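Hypothetical protein SPy1581 (Streptococcus pyogenes, PDB 1YHF) is of unknown function but belongs to the cupin superfamily, whose small beta-barrel domains commonly hold a metal or a small ligand. Local coordinates at residues A[29-34]-A[41-46]; A[45-50]-A[102-107]; A[64-69]-A[80-85]. All coordinates share one frame; numbering follows the deposited sequence.

Interactions 1 and 2 are successive steps across one five-stranded antiparallel sheet of a cupin fold: strand 40-47 pairs with 29-37 in interaction 1 and with 104-111 in interaction 2, and Phe45 and Ser46 serve both. Their centres lie about 11 Å apart. Interaction 3, centred about 9 Å from interaction 2 and 15 Å from interaction 1, starts on the next strand, 61-68, and crosses to 78-83, an outermost strand of the four-stranded sheet. Along the chain the hairpin closes first, and interaction 3 is nested inside the long connection that interaction 2 closes. Interactions 1 and 2 thus hold neighbouring strands of one sheet together, while interaction 3 joins that sheet to the other.

Interaction 1: residues A[29-34]-A[41-46]; sequences MLSRTL and GITVFS
The Phe45 ring is the aromatic group of this contact, and Thr43 CG2 lies against one of its faces, 3.6 Å from the ring plane and displaced from the ring centre. Ser31 CB and the selenium of Met29 (selenomethionine) approach the ring obliquely. Met29 runs beside Phe45 with both side chains pointing the same way, its CG anti to the backbone N (chi1 179°) and its chain bent at chi3. This Met-aromatic contact has SE 4.2 Å from Phe45 CD1.

Strands 29-33 and 41-46 are parts of the beta hairpin 29-37/40-47, their short axes at 151°. Four backbone bonds, all in the carbonyl planes, join the hydrogen-bonded pairs Leu30-Ser46 and Arg32-Val44; Arg32 N to Val44 O measures 2.8 Å. Leu34 N reaches Ile42 O only through a weak, bent bond, at the corner where the chain turns. There Leu34 crosses obliquely over Ile42, with Leu34 CD2 3.8 Å from Ile42 CG2.

Thr33 and Thr43 stand side by side, each with OG1 anti to its carbonyl carbon. Their hydroxyls are too far apart to bond directly, and one water joins them, 2.8 Å from Thr33 OG1 and 3.1 Å from Thr43 OG1. On the face of Leu30 and Arg32, Ser46 OG lies 3.4 Å from Leu30 CB and is hydrogen-bonded to Met23 O.

Arg32 NH2 and NH1 hydrogen-bond to Glu21 O, at the end of helix 18-21, and Asn9 O. Val22 packs on Leu30, Arg32 and Val44. Strand 29-37 is an outermost strand of the five-stranded cupin sheet, followed by 40-47 and then 104-111.

Interaction 2: residues A[45-50]-A[102-107]; sequences FSLDKG and EAFQML
Strands 45-47 and 104-107 run antiparallel, their short axes 4.7 Å apart at 159°, with Phe45-Met106 and Leu47-Phe104 as hydrogen-bonded pairs flanking the non-hydrogen-bonded pair Ser46-Gln105. This is an inner seam of the five-stranded sheet of the cupin barrel. Both Leu47-Phe104 bonds lie nearly along their C=O axes, whereas Met106 N approaches Phe45 O from 30° above the carbonyl plane.

Phe45, Leu47, Phe104 and Met106 (selenomethionine) share one face. Phe104 CG takes the crowded position between backbone N and carbonyl carbon (chi1 78°), so that its ring stands alongside Leu47, whose CD2 meets Phe104 CE2 obliquely at 3.9 Å. Met106 makes the same choice of first torsion, then extends beside Phe45 in an oblique Met-aromatic contact, SE 5.5 Å from the Phe45 ring centroid. Val64 and Ile66 of strand 61-68 continue this apolar layer.

On the other face the pair is Ser46 and Gln105, with Val22 and Ile24 packing there. Gln105 CG packs against Ser46 CB, while its buried amide is held by Ser68 OG at OE1 and by Val22 O at NE2, which would fix the amide's orientation. The closest approach between two side chains is Met106 CE to Phe45 CD2, 3.6 Å.

Interaction 3: residues A[64-69]-A[80-85]; sequences VTILSG and YRVAEG
Ile66 and Val82 point toward each other from the two sheets of the cupin fold and cross obliquely. Ile66 CG1, anti to its own carbonyl carbon, meets Val82 CG1, which is anti to the valine backbone N. The two carbons are 3.4 Å apart, closer than two saturated carbons normally sit, so the branches press directly on one another. The other branch of Ile66 turns along the backbone of 80-85, placing CG2 3.6 Å from Ala83 O. Phe104 and Met106 of strand 104-111 and Ala71 of strand 70-75 also touch Ile66, and Ile88 packs on Val82, so this crossing belongs to the apolar layer between the sheets.

Leu67 and Ser68 point away from 80-85. Both residues face Gln105, forming a classic beta bulge on strand 61-68, and Leu67 packs on helix 18-21.

Glu84 lies alongside the backbone of Leu67 and Ser68, its CB 4.0 Å from Ser68 CA. Its CG is anti to the backbone N (chi1 172°) and the chain stays extended, laying the methylene CG against Leu67 O at 3.6 Å. From the neighbouring residue, Gly85 N donates to Ile66 O at 2.9 Å, fairly straight at 161° but with the donor 27° above the carbonyl plane.

Three waters add further bridges. One molecule donates to both Leu67 O and Glu84 OE2; another accepts from Gly69 N and donates to Glu84 OE1, 2.6 Å away; a third bridges Gly69 O and Glu84 N. The contact thus passes from compressed apolar branches to a hydrated margin, where each carboxylate oxygen of exposed Glu84 accepts a hydrogen bond from water, consistent with a charged, solvent-stabilised carboxylate.

Interaction 1: residues A[29-34]-A[41-46]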
HETATM    1  N   MSE A  29       7.263   3.300  -9.757  1.00 26.29           N
HETATM    2  CA  MSE A  29       6.386   3.137  -8.613  1.00 27.10           C
HETATM    3  C   MSE A  29       5.773   4.497  -8.365  1.00 25.94           C
HETATM    4  O   MSE A  29       6.465   5.520  -8.402  1.00 24.30           O
HETATM    5  CB  MSE A  29       7.170   2.683  -7.387  1.00 26.69           C
HETATM    6  CG  MSE A  29       6.281   2.515  -6.161  1.00 28.82           C
HETATM    7 SE   MSE A  29       7.176   1.713  -4.624  0.80 35.36          SE
HETATM    8  CE  MSE A  29       8.249   3.280  -4.079  1.00 30.22           C
ATOM      9  N   LEU A  30       4.463   4.496  -8.127  1.00 25.80           N
ATOM     10  CA  LEU A  30       3.694   5.714  -7.916  1.00 26.16           C
ATOM     11  C   LEU A  30       2.914   5.592  -6.640  1.00 25.44           C
ATOM     12  O   LEU A  30       2.465   4.505  -6.262  1.00 24.47           O
ATOM     13  CB  LEU A  30       2.681   5.949  -9.043  1.00 25.78           C
ATOM     14  CG  LEU A  30       3.034   6.646 -10.336  1.00 28.38           C
ATOM     15  CD1 LEU A  30       3.801   5.720 -11.275  1.00 29.03           C
ATOM     16  CD2 LEU A  30       1.758   7.172 -11.031  1.00 28.22           C
ATOM     17  N   SER A  31       2.734   6.730  -5.982  1.00 25.49           N
ATOM     18  CA  SER A  31       1.965   6.747  -4.782  1.00 25.41           C
ATOM     19  C   SER A  31       1.131   7.984  -4.662  1.00 24.95           C
ATOM     20  O   SER A  31       1.506   9.067  -5.134  1.00 25.15           O
ATOM     21  CB  SER A  31       2.859   6.498  -3.537  1.00 26.42           C
ATOM     22  OG  SER A  31       3.713   7.584  -3.241  1.00 25.02           O
ATOM     23  N   ARG A  32      -0.031   7.786  -4.054  1.00 24.41           N
ATOM     24  CA  ARG A  32      -0.905   8.845  -3.683  1.00 24.67           C
ATOM     25  C   ARG A  32      -1.099   8.691  -2.195  1.00 24.94           C
ATOM     26  O   ARG A  32      -1.717   7.716  -1.737  1.00 24.05           O
ATOM     27  CB  ARG A  32      -2.228   8.700  -4.426  1.00 24.93           C
ATOM     28  CG  ARG A  32      -3.104   9.912  -4.321  1.00 25.58           C
ATOM     29  CD  ARG A  32      -4.375   9.689  -5.119  1.00 25.21           C
ATOM     30  NE  ARG A  32      -4.173   9.753  -6.576  1.00 26.17           N
ATOM     31  CZ  ARG A  32      -4.429  10.814  -7.338  1.00 27.45           C
ATOM     32  NH1 ARG A  32      -4.852  11.975  -6.803  1.00 25.64           N
ATOM     33  NH2 ARG A  32      -4.250  10.714  -8.651  1.00 26.59           N
ATOM     34  N   THR A  33      -0.528   9.634  -1.444  1.00 24.47           N
ATOM     35  CA  THR A  33      -0.536   9.557   0.014  1.00 24.72           C
ATOM     36  C   THR A  33      -1.732  10.291   0.622  1.00 24.68           C
ATOM     37  O   THR A  33      -1.767  11.528   0.667  1.00 24.19           O
ATOM     38  CB  THR A  33       0.786  10.054   0.628  1.00 25.10           C
ATOM     39  OG1 THR A  33       1.881   9.352   0.037  1.00 25.11           O
ATOM     40  CG2 THR A  33       0.811   9.838   2.140  1.00 26.50           C
ATOM     41  N   LEU A  34      -2.697   9.503   1.084  1.00 24.03           N
ATOM     42  CA  LEU A  34      -3.951   9.980   1.696  1.00 25.22           C
ATOM     43  C   LEU A  34      -3.807  10.566   3.090  1.00 25.24           C
ATOM     44  O   LEU A  34      -4.430  11.580   3.416  1.00 25.65           O
ATOM     45  CB  LEU A  34      -4.956   8.823   1.723  1.00 24.77           C
ATOM     46  CG  LEU A  34      -5.762   8.641   0.423  1.00 28.16           C
ATOM     47  CD1 LEU A  34      -5.015   9.013  -0.869  1.00 28.26           C
ATOM     48  CD2 LEU A  34      -6.329   7.283   0.341  1.00 26.51           C
ATOM     49  N   GLY A  41      -0.509   5.938   8.515  1.00 25.61           N
ATOM     50  CA  GLY A  41      -0.229   6.158   7.082  1.00 25.92           C
ATOM     51  C   GLY A  41      -1.307   5.511   6.222  1.00 26.42           C
ATOM     52  O   GLY A  41      -1.669   4.350   6.436  1.00 26.88           O
ATOM     53  N   ILE A  42      -1.832   6.247   5.242  1.00 25.42           N
ATOM     54  CA  ILE A  42      -2.676   5.619   4.225  1.00 25.05           C
ATOM     55  C   ILE A  42      -2.182   6.047   2.850  1.00 24.77           C
ATOM     56  O   ILE A  42      -2.094   7.243   2.558  1.00 24.35           O
ATOM     57  CB  ILE A  42      -4.194   5.963   4.373  1.00 25.05           C
ATOM     58  CG1 ILE A  42      -4.733   5.505   5.742  1.00 25.51           C
ATOM     59  CG2 ILE A  42      -4.981   5.315   3.239  1.00 25.14           C
ATOM     60  CD1 ILE A  42      -6.209   5.864   6.007  1.00 24.53           C
ATOM     61  N   THR A  43      -1.880   5.068   2.007  1.00 24.48           N
ATOM     62  CA  THR A  43      -1.259   5.335   0.725  1.00 24.95           C
ATOM     63  C   THR A  43      -1.822   4.389  -0.334  1.00 25.04           C
ATOM     64  O   THR A  43      -1.989   3.202  -0.074  1.00 26.00           O
ATOM     65  CB  THR A  43       0.287   5.170   0.778  1.00 24.81           C
ATOM     66  OG1 THR A  43       0.829   5.830   1.926  1.00 27.08           O
ATOM     67  CG2 THR A  43       0.909   5.779  -0.476  1.00 24.43           C
ATOM     68  N   VAL A  44      -2.119   4.921  -1.520  1.00 25.43           N
ATOM     69  CA  VAL A  44      -2.395   4.068  -2.682  1.00 24.54           C
ATOM     70  C   VAL A  44      -1.107   3.989  -3.516  1.00 24.13           C
ATOM     71  O   VAL A  44      -0.482   4.998  -3.773  1.00 23.18           O
ATOM     72  CB  VAL A  44      -3.542   4.628  -3.533  1.00 24.03           C
ATOM     73  CG1 VAL A  44      -3.949   3.576  -4.621  1.00 25.68           C
ATOM     74  CG2 VAL A  44      -4.735   4.931  -2.643  1.00 24.67           C
ATOM     75  N   PHE A  45      -0.713   2.785  -3.899  1.00 24.08           N
ATOM     76  CA  PHE A  45       0.530   2.558  -4.638  1.00 25.29           C
ATOM     77  C   PHE A  45       0.243   1.901  -5.977  1.00 25.27           C
ATOM     78  O   PHE A  45      -0.738   1.180  -6.122  1.00 25.45           O
ATOM     79  CB  PHE A  45       1.415   1.568  -3.883  1.00 26.14           C
ATOM     80  CG  PHE A  45       2.229   2.169  -2.779  1.00 27.54           C
ATOM     81  CD1 PHE A  45       3.441   2.808  -3.060  1.00 30.10           C
ATOM     82  CD2 PHE A  45       1.821   2.054  -1.454  1.00 29.00           C
ATOM     83  CE1 PHE A  45       4.234   3.338  -2.031  1.00 29.88           C
ATOM     84  CE2 PHE A  45       2.591   2.595  -0.419  1.00 29.24           C
ATOM     85  CZ  PHE A  45       3.815   3.233  -0.710  1.00 29.27           C
ATOM     86  N   SER A  46       1.120   2.119  -6.947  1.00 25.13           N
ATOM     87  CA  SER A  46       1.221   1.203  -8.070  1.00 25.15           C
ATOM     88  C   SER A  46       2.697   0.859  -8.246  1.00 25.51           C
ATOM     89  O   SER A  46       3.536   1.728  -8.148  1.00 24.56           O
ATOM     90  CB  SER A  46       0.672   1.846  -9.344  1.00 25.09           C
ATOM     91  OG  SER A  46       1.580   2.794  -9.867  1.00 25.57           O
TER
HETATM   92  O   HOH W   1       3.467   7.366   1.266  1.00 57.14           O

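Interaction 2: residues A[45-50]-A[102-107]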
ATOM      1  N   PHE A  45      -0.713   2.785  -3.899  1.00 24.08           N
ATOM      2  CA  PHE A  45       0.530   2.558  -4.638  1.00 25.29           C
ATOM      3  C   PHE A  45       0.243   1.901  -5.977  1.00 25.27           C
ATOM      4  O   PHE A  45      -0.738   1.180  -6.122  1.00 25.45           O
ATOM      5  CB  PHE A  45       1.415   1.568  -3.883  1.00 26.14           C
ATOM      6  CG  PHE A  45       2.229   2.169  -2.779  1.00 27.54           C
ATOM      7  CD1 PHE A  45       3.441   2.808  -3.060  1.00 30.10           C
ATOM      8  CD2 PHE A  45       1.821   2.054  -1.454  1.00 29.00           C
ATOM      9  CE1 PHE A  45       4.234   3.338  -2.031  1.00 29.88           C
ATOM     10  CE2 PHE A  45       2.591   2.595  -0.419  1.00 29.24           C
ATOM     11  CZ  PHE A  45       3.815   3.233  -0.710  1.00 29.27           C
ATOM     12  N   SER A  46       1.120   2.119  -6.947  1.00 25.13           N
ATOM     13  CA  SER A  46       1.221   1.203  -8.070  1.00 25.15           C
ATOM     14  C   SER A  46       2.697   0.859  -8.246  1.00 25.51           C
ATOM     15  O   SER A  46       3.536   1.728  -8.148  1.00 24.56           O
ATOM     16  CB  SER A  46       0.672   1.846  -9.344  1.00 25.09           C
ATOM     17  OG  SER A  46       1.580   2.794  -9.867  1.00 25.57           O
ATOM     18  N   LEU A  47       2.999  -0.402  -8.526  1.00 26.13           N
ATOM     19  CA  LEU A  47       4.356  -0.797  -8.900  1.00 26.01           C
ATOM     20  C   LEU A  47       4.272  -1.516 -10.222  1.00 27.08           C
ATOM     21  O   LEU A  47       3.431  -2.399 -10.375  1.00 27.89           O
ATOM     22  CB  LEU A  47       4.946  -1.745  -7.867  1.00 25.46           C
ATOM     23  CG  LEU A  47       5.430  -1.236  -6.502  1.00 24.24           C
ATOM     24  CD1 LEU A  47       4.303  -0.714  -5.587  1.00 21.62           C
ATOM     25  CD2 LEU A  47       6.205  -2.337  -5.789  1.00 25.89           C
ATOM     26  N   ASP A  48       5.135  -1.169 -11.174  1.00 26.88           N
ATOM     27  CA  ASP A  48       5.252  -1.973 -12.389  1.00 27.92           C
ATOM     28  C   ASP A  48       5.883  -3.309 -12.052  1.00 28.02           C
ATOM     29  O   ASP A  48       6.556  -3.455 -11.020  1.00 27.07           O
ATOM     30  CB  ASP A  48       6.101  -1.263 -13.455  1.00 28.49           C
ATOM     31  CG  ASP A  48       5.898  -1.846 -14.872  1.00 30.54           C
ATOM     32  OD1 ASP A  48       4.888  -2.555 -15.103  1.00 29.06           O
ATOM     33  OD2 ASP A  48       6.769  -1.607 -15.747  1.00 29.64           O
ATOM     34  N   LYS A  49       5.663  -4.280 -12.932  1.00 28.40           N
ATOM     35  CA  LYS A  49       6.259  -5.603 -12.832  1.00 29.30           C
ATOM     36  C   LYS A  49       7.762  -5.508 -12.570  1.00 28.99           C
ATOM     37  O   LYS A  49       8.464  -4.739 -13.239  1.00 28.67           O
ATOM     38  CB  LYS A  49       5.970  -6.395 -14.115  1.00 29.29           C
ATOM     39  CG  LYS A  49       6.673  -7.741 -14.205  1.00 33.89           C
ATOM     40  CD  LYS A  49       6.006  -8.679 -15.213  1.00 38.02           C
ATOM     41  CE  LYS A  49       6.290  -8.237 -16.639  1.00 42.13           C
ATOM     42  NZ  LYS A  49       5.427  -8.972 -17.619  1.00 46.50           N
ATOM     43  N   GLY A  50       8.243  -6.266 -11.582  1.00 28.37           N
ATOM     44  CA  GLY A  50       9.664  -6.264 -11.244  1.00 28.79           C
ATOM     45  C   GLY A  50      10.128  -5.215 -10.246  1.00 28.91           C
ATOM     46  O   GLY A  50      11.276  -5.250  -9.792  1.00 28.70           O
ATOM     47  N   GLU A 102       3.693  -9.273 -10.922  1.00 30.17           N
ATOM     48  CA  GLU A 102       3.153  -8.572 -12.081  1.00 30.86           C
ATOM     49  C   GLU A 102       3.012  -7.144 -11.600  1.00 30.12           C
ATOM     50  O   GLU A 102       3.129  -6.891 -10.396  1.00 29.96           O
ATOM     51  CB  GLU A 102       1.767  -9.088 -12.447  1.00 31.13           C
ATOM     52  CG  GLU A 102       1.612 -10.583 -12.463  1.00 35.65           C
ATOM     53  CD  GLU A 102       0.174 -11.004 -12.704  1.00 41.10           C
ATOM     54  OE1 GLU A 102      -0.736 -10.141 -12.625  1.00 45.27           O
ATOM     55  OE2 GLU A 102      -0.053 -12.204 -12.951  1.00 44.23           O
ATOM     56  N   ALA A 103       2.752  -6.219 -12.512  1.00 29.16           N
ATOM     57  CA  ALA A 103       2.364  -4.868 -12.113  1.00 29.34           C
ATOM     58  C   ALA A 103       1.185  -5.019 -11.142  1.00 29.03           C
ATOM     59  O   ALA A 103       0.287  -5.843 -11.353  1.00 29.22           O
ATOM     60  CB  ALA A 103       1.965  -4.034 -13.326  1.00 29.07           C
ATOM     61  N   PHE A 104       1.214  -4.276 -10.047  1.00 28.21           N
ATOM     62  CA  PHE A 104       0.097  -4.326  -9.126  1.00 27.10           C
ATOM     63  C   PHE A 104      -0.196  -2.950  -8.537  1.00 26.65           C
ATOM     64  O   PHE A 104       0.650  -2.043  -8.601  1.00 26.14           O
ATOM     65  CB  PHE A 104       0.315  -5.420  -8.061  1.00 26.68           C
ATOM     66  CG  PHE A 104       1.273  -5.044  -6.941  1.00 27.97           C
ATOM     67  CD1 PHE A 104       0.814  -4.372  -5.808  1.00 27.59           C
ATOM     68  CD2 PHE A 104       2.618  -5.424  -6.989  1.00 27.39           C
ATOM     69  CE1 PHE A 104       1.678  -4.049  -4.749  1.00 26.56           C
ATOM     70  CE2 PHE A 104       3.494  -5.104  -5.940  1.00 24.69           C
ATOM     71  CZ  PHE A 104       3.015  -4.405  -4.812  1.00 26.68           C
ATOM     72  N   GLN A 105      -1.414  -2.809  -8.008  1.00 26.12           N
ATOM     73  CA  GLN A 105      -1.864  -1.610  -7.284  1.00 25.07           C
ATOM     74  C   GLN A 105      -2.387  -2.095  -5.950  1.00 25.50           C
ATOM     75  O   GLN A 105      -2.991  -3.191  -5.880  1.00 24.98           O
ATOM     76  CB  GLN A 105      -2.978  -0.900  -8.053  1.00 23.72           C
ATOM     77  CG  GLN A 105      -2.496  -0.246  -9.346  1.00 24.84           C
ATOM     78  CD  GLN A 105      -3.587  -0.122 -10.353  1.00 24.63           C
ATOM     79  OE1 GLN A 105      -4.299  -1.090 -10.627  1.00 25.44           O
ATOM     80  NE2 GLN A 105      -3.753   1.062 -10.898  1.00 24.02           N
HETATM   81  N   MSE A 106      -2.140  -1.309  -4.897  1.00 25.26           N
HETATM   82  CA  MSE A 106      -2.552  -1.655  -3.541  1.00 26.54           C
HETATM   83  C   MSE A 106      -2.991  -0.470  -2.700  1.00 26.08           C
HETATM   84  O   MSE A 106      -2.563   0.672  -2.925  1.00 24.70           O
HETATM   85  CB  MSE A 106      -1.413  -2.361  -2.792  1.00 27.04           C
HETATM   86  CG  MSE A 106      -0.161  -1.546  -2.636  1.00 26.72           C
HETATM   87 SE   MSE A 106       0.968  -2.353  -1.217  0.85 32.21          SE
HETATM   88  CE  MSE A 106       2.562  -1.417  -1.596  1.00 29.92           C
ATOM     89  N   LEU A 107      -3.863  -0.751  -1.737  1.00 25.41           N
ATOM     90  CA  LEU A 107      -4.147   0.204  -0.692  1.00 25.97           C
ATOM     91  C   LEU A 107      -3.353  -0.287   0.520  1.00 25.49           C
ATOM     92  O   LEU A 107      -3.432  -1.454   0.888  1.00 24.93           O
ATOM     93  CB  LEU A 107      -5.651   0.264  -0.377  1.00 24.95           C
ATOM     94  CG  LEU A 107      -6.019   1.123   0.841  1.00 25.06           C
ATOM     95  CD1 LEU A 107      -5.732   2.634   0.635  1.00 24.14           C
ATOM     96  CD2 LEU A 107      -7.483   0.902   1.178  1.00 29.19           C
TER

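Interaction 3: residues A[64-69]-A[80-85]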
ATOM      1  N   VAL A  64      -2.372  -4.606   3.808  1.00 27.78           N
ATOM      2  CA  VAL A  64      -2.186  -4.487   2.374  1.00 27.61           C
ATOM      3  C   VAL A  64      -3.373  -5.097   1.677  1.00 28.12           C
ATOM      4  O   VAL A  64      -3.668  -6.279   1.885  1.00 28.01           O
ATOM      5  CB  VAL A  64      -0.911  -5.238   1.900  1.00 28.39           C
ATOM      6  CG1 VAL A  64      -0.813  -5.232   0.366  1.00 26.40           C
ATOM      7  CG2 VAL A  64       0.324  -4.626   2.515  1.00 26.79           C
ATOM      8  N   THR A  65      -4.029  -4.299   0.837  1.00 27.75           N
ATOM      9  CA  THR A  65      -5.131  -4.779   0.025  1.00 27.81           C
ATOM     10  C   THR A  65      -4.736  -4.616  -1.447  1.00 27.65           C
ATOM     11  O   THR A  65      -4.458  -3.500  -1.893  1.00 27.04           O
ATOM     12  CB  THR A  65      -6.440  -4.040   0.414  1.00 28.16           C
ATOM     13  OG1 THR A  65      -6.873  -4.492   1.718  1.00 27.58           O
ATOM     14  CG2 THR A  65      -7.524  -4.284  -0.571  1.00 28.48           C
ATOM     15  N   ILE A  66      -4.658  -5.742  -2.163  1.00 26.60           N
ATOM     16  CA  ILE A  66      -4.232  -5.758  -3.553  1.00 27.08           C
ATOM     17  C   ILE A  66      -5.428  -5.442  -4.447  1.00 27.32           C
ATOM     18  O   ILE A  66      -6.473  -6.124  -4.411  1.00 27.71           O
ATOM     19  CB  ILE A  66      -3.480  -7.086  -3.934  1.00 26.75           C
ATOM     20  CG1 ILE A  66      -2.207  -7.252  -3.088  1.00 27.30           C
ATOM     21  CG2 ILE A  66      -3.141  -7.160  -5.443  1.00 26.98           C
ATOM     22  CD1 ILE A  66      -1.151  -6.201  -3.294  1.00 27.68           C
ATOM     23  N   LEU A  67      -5.279  -4.375  -5.224  1.00 27.31           N
ATOM     24  CA  LEU A  67      -6.382  -3.844  -6.011  1.00 26.98           C
ATOM     25  C   LEU A  67      -6.384  -4.351  -7.443  1.00 27.87           C
ATOM     26  O   LEU A  67      -7.426  -4.331  -8.115  1.00 26.81           O
ATOM     27  CB  LEU A  67      -6.367  -2.311  -5.985  1.00 26.66           C
ATOM     28  CG  LEU A  67      -6.331  -1.618  -4.629  1.00 25.81           C
ATOM     29  CD1 LEU A  67      -6.225  -0.095  -4.846  1.00 25.92           C
ATOM     30  CD2 LEU A  67      -7.570  -2.000  -3.795  1.00 25.65           C
ATOM     31  N   SER A  68      -5.206  -4.767  -7.915  1.00 28.64           N
ATOM     32  CA  SER A  68      -5.028  -5.393  -9.225  1.00 29.50           C
ATOM     33  C   SER A  68      -3.676  -6.103  -9.254  1.00 29.73           C
ATOM     34  O   SER A  68      -2.804  -5.819  -8.446  1.00 30.05           O
ATOM     35  CB  SER A  68      -5.106  -4.352 -10.352  1.00 29.88           C
ATOM     36  OG  SER A  68      -3.937  -3.536 -10.378  1.00 31.17           O
ATOM     37  N   GLY A  69      -3.506  -7.026 -10.195  1.00 30.14           N
ATOM     38  CA  GLY A  69      -2.234  -7.741 -10.360  1.00 29.19           C
ATOM     39  C   GLY A  69      -1.907  -8.732  -9.257  1.00 28.94           C
ATOM     40  O   GLY A  69      -2.796  -9.309  -8.629  1.00 28.23           O
ATOM     41  N   TYR A  80       4.180 -14.807   0.647  1.00 31.78           N
ATOM     42  CA  TYR A  80       2.754 -14.898   0.422  1.00 31.50           C
ATOM     43  C   TYR A  80       2.517 -14.255  -0.933  1.00 31.91           C
ATOM     44  O   TYR A  80       3.041 -13.173  -1.209  1.00 31.77           O
ATOM     45  CB  TYR A  80       2.015 -14.090   1.508  1.00 31.05           C
ATOM     46  CG  TYR A  80       2.350 -14.503   2.932  1.00 30.26           C
ATOM     47  CD1 TYR A  80       1.502 -15.345   3.652  1.00 30.00           C
ATOM     48  CD2 TYR A  80       3.521 -14.061   3.557  1.00 29.22           C
ATOM     49  CE1 TYR A  80       1.818 -15.727   4.955  1.00 28.37           C
ATOM     50  CE2 TYR A  80       3.843 -14.449   4.837  1.00 27.51           C
ATOM     51  CZ  TYR A  80       2.986 -15.273   5.533  1.00 28.74           C
ATOM     52  OH  TYR A  80       3.307 -15.625   6.819  1.00 30.18           O
ATOM     53  N   ARG A  81       1.758 -14.914  -1.793  1.00 31.92           N
ATOM     54  CA  ARG A  81       1.433 -14.305  -3.073  1.00 32.65           C
ATOM     55  C   ARG A  81       0.015 -13.775  -2.999  1.00 31.91           C
ATOM     56  O   ARG A  81      -0.928 -14.532  -2.883  1.00 32.17           O
ATOM     57  CB  ARG A  81       1.627 -15.271  -4.243  1.00 33.46           C
ATOM     58  CG  ARG A  81       3.086 -15.451  -4.663  1.00 35.66           C
ATOM     59  CD  ARG A  81       3.627 -16.753  -4.150  1.00 39.22           C
ATOM     60  NE  ARG A  81       5.088 -16.825  -4.191  1.00 41.21           N
ATOM     61  CZ  ARG A  81       5.773 -17.967  -4.226  1.00 42.01           C
ATOM     62  NH1 ARG A  81       5.131 -19.133  -4.259  1.00 41.25           N
ATOM     63  NH2 ARG A  81       7.101 -17.948  -4.248  1.00 42.83           N
ATOM     64  N   VAL A  82      -0.110 -12.457  -3.015  1.00 31.26           N
ATOM     65  CA  VAL A  82      -1.379 -11.804  -2.750  1.00 30.63           C
ATOM     66  C   VAL A  82      -1.948 -11.282  -4.064  1.00 30.45           C
ATOM     67  O   VAL A  82      -1.366 -10.397  -4.696  1.00 30.62           O
ATOM     68  CB  VAL A  82      -1.218 -10.698  -1.676  1.00 30.97           C
ATOM     69  CG1 VAL A  82      -2.583 -10.091  -1.290  1.00 30.16           C
ATOM     70  CG2 VAL A  82      -0.525 -11.290  -0.438  1.00 30.02           C
ATOM     71  N   ALA A  83      -3.088 -11.846  -4.463  1.00 30.41           N
ATOM     72  CA  ALA A  83      -3.700 -11.567  -5.778  1.00 30.01           C
ATOM     73  C   ALA A  83      -4.764 -10.484  -5.668  1.00 30.24           C
ATOM     74  O   ALA A  83      -5.069 -10.036  -4.572  1.00 30.04           O
ATOM     75  CB  ALA A  83      -4.282 -12.857  -6.365  1.00 29.81           C
ATOM     76  N   GLU A  84      -5.334 -10.058  -6.800  1.00 30.30           N
ATOM     77  CA  GLU A  84      -6.401  -9.045  -6.793  1.00 30.28           C
ATOM     78  C   GLU A  84      -7.544  -9.467  -5.870  1.00 29.16           C
ATOM     79  O   GLU A  84      -8.017 -10.602  -5.933  1.00 27.82           O
ATOM     80  CB  GLU A  84      -6.914  -8.801  -8.210  1.00 30.82           C
ATOM     81  CG  GLU A  84      -8.144  -7.903  -8.298  1.00 32.66           C
ATOM     82  CD  GLU A  84      -8.603  -7.696  -9.727  1.00 34.10           C
ATOM     83  OE1 GLU A  84      -7.930  -8.198 -10.663  1.00 40.57           O
ATOM     84  OE2 GLU A  84      -9.641  -7.036  -9.921  1.00 38.46           O
ATOM     85  N   GLY A  85      -7.983  -8.558  -5.007  1.00 27.66           N
ATOM     86  CA  GLY A  85      -9.077  -8.877  -4.093  1.00 27.01           C
ATOM     87  C   GLY A  85      -8.654  -9.529  -2.780  1.00 26.77           C
ATOM     88  O   GLY A  85      -9.497  -9.858  -1.940  1.00 26.74           O
TER
HETATM   89  O   HOH W   2      -8.696  -4.088 -10.495  1.00 39.30           O
HETATM   90  O   HOH W   3      -5.673  -8.057 -11.856  1.00 37.52           O
HETATM   91  O   HOH W   4      -4.414 -11.131  -9.523  1.00 42.75           O